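Local coordinates for ethanolamine utilization protein EutJ (Carboxydothermus hydrogenoformans Z-2901, PDB 3H1Q) that binds ATP between the lobes of an actin-like ATPase fold and probably serves in ethanolamine utilization, at residues E20-L25 with P51-L56; A38-V43 with R78-K83. All blocks are in the same frame, centred on the assembly; numbering follows the deposited sequence.

Both contacts belong to the same five-stranded mixed sheet, their centres about 12 Å apart. Along the chain their segments alternate: 20-25, 38-43, 51-56, 78-83. Contact 1 sets the loop that follows helix 3-18 against strand 51-58, one of the two edge strands; contact 2 packs helix 70-87 on the neighbouring antiparallel strand, 39-45. They also touch directly. Ala-55 O lies 2.9 Å from Leu-42 N, probably a hydrogen bond, the Ala-55 methyl packs on Leu-80, and Glu-20 forms a salt bridge with Lys-83. Loop, two strands and helix thus make one continuous block, whose strand 39-45 begins at the bound ATP while contact 1 lies away from the nucleotide.

Contact 1 of 2, residues E20-L25 with P51-L56; sequences EIVNPL and PVAGAL
Asn-23 meets the start of strand 51-58 with backbone and side chain together. Its N donates to Val-52 O (2.8 Å, N-H...O angle 162°), and its ND2 to Pro-51 O at 2.9 Å. The second bond approaches nearly along the C=O axis of Pro-51, although that oxygen sits 23° out of the Asn-23 amide plane. CG lies anti to the backbone N (chi1 -176°), beside Pro-51 O, and ND2 makes the bond from there.

Apolar groups lie to either side of Asn-23 in the sequence. Val-22 sets its CG1 against the Ala-53 methyl, CG1 to CB 4.0 Å, and has its CB close to Val-52 O. Leu-25 meets Val-52 at a slant, CB to CG2 4.2 Å, while Val-52 CG1 rests 3.6 Å from Asn-23 O. A water links the two backbones, accepting from Gly-54 N at 2.8 Å and probably donating to Ile-21 O.

Leu-12 of helix 3-18 also touches Asn-23, and Leu-88 reaches both Val-22 and Val-52. The loop leaves that helix through a Schellman motif at Glu-20 and runs antiparallel beside the edge strand, where Val-52 and Ala-53, both facing Val-44, form a classic beta bulge.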
# COMPACT_ATOMS: atom_id res chain seq x y z
N GLU A 20 -14.14 1.27 12.34
CA GLU A 20 -14.27 2.73 12.50
C GLU A 20 -14.27 3.17 13.95
O GLU A 20 -15.29 3.60 14.46
CB GLU A 20 -15.54 3.22 11.80
CG GLU A 20 -15.60 2.89 10.31
CD GLU A 20 -16.88 3.38 9.63
OE1 GLU A 20 -17.82 3.79 10.36
OE2 GLU A 20 -16.96 3.36 8.38
N ILE A 21 -13.14 3.00 14.64
CA ILE A 21 -12.97 3.57 15.96
C ILE A 21 -11.60 4.17 15.97
O ILE A 21 -10.83 3.95 15.04
CB ILE A 21 -13.10 2.53 17.12
CG1 ILE A 21 -11.80 1.71 17.26
CG2 ILE A 21 -14.44 1.75 17.06
CD1 ILE A 21 -11.93 0.22 17.62
N VAL A 22 -11.30 4.91 17.03
CA VAL A 22 -9.99 5.54 17.23
C VAL A 22 -9.24 5.07 18.49
O VAL A 22 -9.82 4.46 19.39
CB VAL A 22 -10.12 7.06 17.34
CG1 VAL A 22 -10.67 7.60 16.05
CG2 VAL A 22 -11.01 7.41 18.48
N ASN A 23 -7.94 5.38 18.53
CA ASN A 23 -7.06 5.03 19.61
C ASN A 23 -6.79 6.31 20.34
O ASN A 23 -5.97 7.08 19.91
CB ASN A 23 -5.76 4.44 19.03
CG ASN A 23 -4.76 3.95 20.09
OD1 ASN A 23 -4.96 4.09 21.30
ND2 ASN A 23 -3.67 3.36 19.62
N PRO A 24 -7.44 6.51 21.49
CA PRO A 24 -7.44 7.79 22.17
C PRO A 24 -6.08 8.21 22.73
O PRO A 24 -5.93 8.44 23.91
CB PRO A 24 -8.48 7.59 23.28
CG PRO A 24 -8.44 6.18 23.56
CD PRO A 24 -8.08 5.46 22.30
N LEU A 25 -5.10 8.33 21.86
CA LEU A 25 -3.81 8.89 22.27
C LEU A 25 -3.83 10.44 22.20
O LEU A 25 -4.49 11.03 21.33
CB LEU A 25 -2.67 8.27 21.45
CG LEU A 25 -2.65 6.75 21.65
CD1 LEU A 25 -1.89 5.97 20.58
CD2 LEU A 25 -2.09 6.46 23.00
N PRO A 51 -0.72 3.99 15.56
CA PRO A 51 -1.99 4.29 14.92
C PRO A 51 -3.03 4.84 15.86
O PRO A 51 -3.24 4.30 16.93
CB PRO A 51 -2.44 2.93 14.38
CG PRO A 51 -1.20 2.21 14.15
CD PRO A 51 -0.26 2.64 15.24
N VAL A 52 -3.65 5.95 15.43
CA VAL A 52 -4.71 6.66 16.16
C VAL A 52 -6.05 6.57 15.40
O VAL A 52 -7.10 6.41 16.02
CB VAL A 52 -4.34 8.13 16.34
CG1 VAL A 52 -5.53 8.90 16.83
CG2 VAL A 52 -3.23 8.24 17.33
N ALA A 53 -6.00 6.62 14.07
CA ALA A 53 -7.21 6.60 13.23
C ALA A 53 -6.88 6.28 11.80
O ALA A 53 -5.74 6.49 11.37
CB ALA A 53 -7.88 7.99 13.28
N GLY A 54 -7.88 5.81 11.05
CA GLY A 54 -7.72 5.63 9.62
C GLY A 54 -8.99 5.33 8.86
O GLY A 54 -9.96 4.81 9.40
N ALA A 55 -8.99 5.66 7.56
CA ALA A 55 -10.11 5.36 6.69
C ALA A 55 -9.58 4.98 5.33
O ALA A 55 -8.43 5.35 4.98
CB ALA A 55 -11.04 6.56 6.57
N LEU A 56 -10.41 4.28 4.56
CA LEU A 56 -10.03 3.80 3.25
C LEU A 56 -11.19 3.83 2.24
O LEU A 56 -12.28 3.30 2.52
CB LEU A 56 -9.49 2.37 3.36
CG LEU A 56 -9.11 1.60 2.10
CD1 LEU A 56 -8.20 0.53 2.54
CD2 LEU A 56 -10.29 0.98 1.41
O HOH W 1 -10.16 5.36 12.63

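Contact 2 of 2, residues A38-V43 with R78-K83. With ATP (adenosine-5'-triphosphate), chain C.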
# COMPACT_ATOMS: atom_id res chain seq x y z
N ALA A 38 -5.92 1.45 -6.45
CA ALA A 38 -7.11 0.70 -6.16
C ALA A 38 -7.79 1.26 -4.97
O ALA A 38 -8.97 0.98 -4.77
CB ALA A 38 -6.81 -0.74 -5.98
N ASP A 39 -7.06 2.07 -4.19
CA ASP A 39 -7.60 2.66 -2.95
C ASP A 39 -6.91 3.94 -2.47
O ASP A 39 -5.75 4.22 -2.81
CB ASP A 39 -7.56 1.62 -1.81
CG ASP A 39 -6.18 0.98 -1.66
OD1 ASP A 39 -5.19 1.64 -1.21
OD2 ASP A 39 -6.11 -0.22 -2.05
N ILE A 40 -7.64 4.72 -1.67
CA ILE A 40 -7.08 5.87 -1.00
C ILE A 40 -7.21 5.58 0.48
O ILE A 40 -8.25 5.07 0.96
CB ILE A 40 -7.84 7.16 -1.38
CG1 ILE A 40 -7.60 7.49 -2.85
CG2 ILE A 40 -7.42 8.35 -0.48
CD1 ILE A 40 -8.42 8.66 -3.35
N VAL A 41 -6.14 5.89 1.20
CA VAL A 41 -6.07 5.60 2.60
C VAL A 41 -5.59 6.87 3.28
O VAL A 41 -4.65 7.54 2.81
CB VAL A 41 -5.09 4.41 2.92
CG1 VAL A 41 -4.95 4.19 4.46
CG2 VAL A 41 -5.55 3.13 2.22
N LEU A 42 -6.24 7.18 4.40
CA LEU A 42 -5.82 8.26 5.25
C LEU A 42 -5.53 7.61 6.59
O LEU A 42 -6.34 6.81 7.07
CB LEU A 42 -6.95 9.27 5.39
CG LEU A 42 -6.87 10.18 6.61
CD1 LEU A 42 -6.06 11.41 6.25
CD2 LEU A 42 -8.24 10.56 7.02
N VAL A 43 -4.41 8.00 7.20
CA VAL A 43 -3.89 7.40 8.42
C VAL A 43 -3.40 8.47 9.41
O VAL A 43 -2.71 9.42 9.02
CB VAL A 43 -2.76 6.40 8.06
CG1 VAL A 43 -1.98 5.91 9.27
CG2 VAL A 43 -3.34 5.19 7.27
N ARG A 78 -11.39 14.35 1.04
CA ARG A 78 -12.31 15.13 1.87
C ARG A 78 -13.21 14.23 2.69
O ARG A 78 -13.31 14.42 3.89
CB ARG A 78 -13.07 16.16 1.05
CG ARG A 78 -12.22 17.37 0.89
CD ARG A 78 -12.86 18.44 0.06
NE ARG A 78 -14.15 18.86 0.59
CZ ARG A 78 -14.35 19.92 1.35
NH1 ARG A 78 -13.33 20.70 1.71
NH2 ARG A 78 -15.59 20.20 1.77
N GLU A 79 -13.83 13.22 2.07
CA GLU A 79 -14.80 12.42 2.82
C GLU A 79 -14.13 11.58 3.93
O GLU A 79 -14.72 11.38 5.02
CB GLU A 79 -15.74 11.61 1.89
CG GLU A 79 -15.21 10.28 1.35
CD GLU A 79 -15.89 9.86 -0.00
OE1 GLU A 79 -15.77 10.61 -1.04
OE2 GLU A 79 -16.54 8.77 -0.03
N LEU A 80 -12.89 11.16 3.67
CA LEU A 80 -12.08 10.44 4.63
C LEU A 80 -11.74 11.35 5.80
O LEU A 80 -12.06 11.01 6.95
CB LEU A 80 -10.81 9.88 3.98
CG LEU A 80 -10.99 8.90 2.82
CD1 LEU A 80 -9.65 8.46 2.36
CD2 LEU A 80 -11.86 7.69 3.16
N LYS A 81 -11.12 12.49 5.52
CA LYS A 81 -10.79 13.47 6.55
C LYS A 81 -11.96 13.73 7.47
O LYS A 81 -11.78 13.87 8.68
CB LYS A 81 -10.38 14.79 5.94
CG LYS A 81 -9.72 15.72 6.92
CD LYS A 81 -9.01 16.84 6.21
CE LYS A 81 -9.78 18.15 6.33
NZ LYS A 81 -9.48 18.84 7.60
N ALA A 82 -13.16 13.75 6.91
CA ALA A 82 -14.31 14.06 7.73
C ALA A 82 -14.71 12.88 8.55
O ALA A 82 -15.15 13.03 9.67
CB ALA A 82 -15.45 14.51 6.88
N LYS A 83 -14.57 11.68 8.00
CA LYS A 83 -14.99 10.50 8.74
C LYS A 83 -14.13 10.40 9.97
O LYS A 83 -14.62 10.25 11.09
CB LYS A 83 -14.85 9.21 7.93
CG LYS A 83 -15.22 7.98 8.76
CD LYS A 83 -15.82 6.81 7.98
CE LYS A 83 -14.85 6.31 6.95
NZ LYS A 83 -15.42 5.14 6.19
PG ATP C . -0.44 1.38 -3.43
O1G ATP C . -1.28 1.37 -2.16
O2G ATP C . 0.38 0.13 -3.63
O3G ATP C . 0.45 2.61 -3.56
PB ATP C . -2.96 0.77 -4.47
O1B ATP C . -3.74 0.68 -5.74
O2B ATP C . -3.64 1.48 -3.33
O3B ATP C . -1.47 1.33 -4.67
PA ATP C . -2.78 -1.58 -2.68
O1A ATP C . -3.69 -0.87 -1.73
O2A ATP C . -1.37 -1.88 -2.25
O3A ATP C . -2.62 -0.76 -4.07
O5' ATP C . -3.51 -2.90 -3.23
C5' ATP C . -4.76 -2.93 -3.91
C4' ATP C . -4.87 -4.35 -4.40
O4' ATP C . -4.81 -5.24 -3.28
C3' ATP C . -6.21 -4.61 -5.06
O3' ATP C . -6.04 -5.32 -6.29
C2' ATP C . -6.94 -5.53 -4.13
O2' ATP C . -7.76 -6.45 -4.84
C1' ATP C . -5.83 -6.23 -3.36
N9 ATP C . -6.49 -6.76 -2.11
C8 ATP C . -7.06 -6.06 -1.11
N7 ATP C . -7.65 -6.88 -0.19
C5 ATP C . -7.48 -8.14 -0.60
C6 ATP C . -7.83 -9.51 -0.12
N6 ATP C . -8.50 -9.70 1.04
N1 ATP C . -7.45 -10.57 -0.87
C2 ATP C . -6.78 -10.45 -2.03
N3 ATP C . -6.41 -9.25 -2.52
C4 ATP C . -6.73 -8.07 -1.88
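Leu-80 supplies most of the helix surface in this contact, a single side chain laid across two residues of the strand. Its chi2 of -179° extends the chain and carries CD1 to Ile-40, where it meets CG2 at 3.6 Å, the two side chains passing at a slant. The CB of Ile-40 points toward the helix, and CG2, anti to the backbone N, is the branch that touches. Closer to the helix backbone, Leu-80 CB lies 4.0 Å from Leu-42 CD2. That methyl also rests 3.8 Å from Lys-81 N, while the Lys-81 side chain leads away to a salt bridge with Glu-85.

Strand 39-43 and helix 78-83 run in roughly the same direction, 34° apart, with axes 8.8 Å apart. Val-31 and Val-33 of strand 30-34 touch Leu-42, and Ala-55 of strand 51-58 touches Leu-80.

At its start the strand reaches ATP. Ala-38, seen to bind ATP, has its N close to O1B, and Asp-39 turns its carboxylate to the alpha and beta phosphates, all at doubtfully short distances. An alanine at Asp-39 removes the carboxylate, and would probably open a gap beside these phosphates and leave them without that polar neighbour. Glu-190, Lys-193 and Gly-235 hydrogen-bond the nucleotide elsewhere. The chemistry therefore divides along one strand: aliphatic side chains pack it against the helix, and Ala-38 N and the Asp-39 carboxylate face the phosphates.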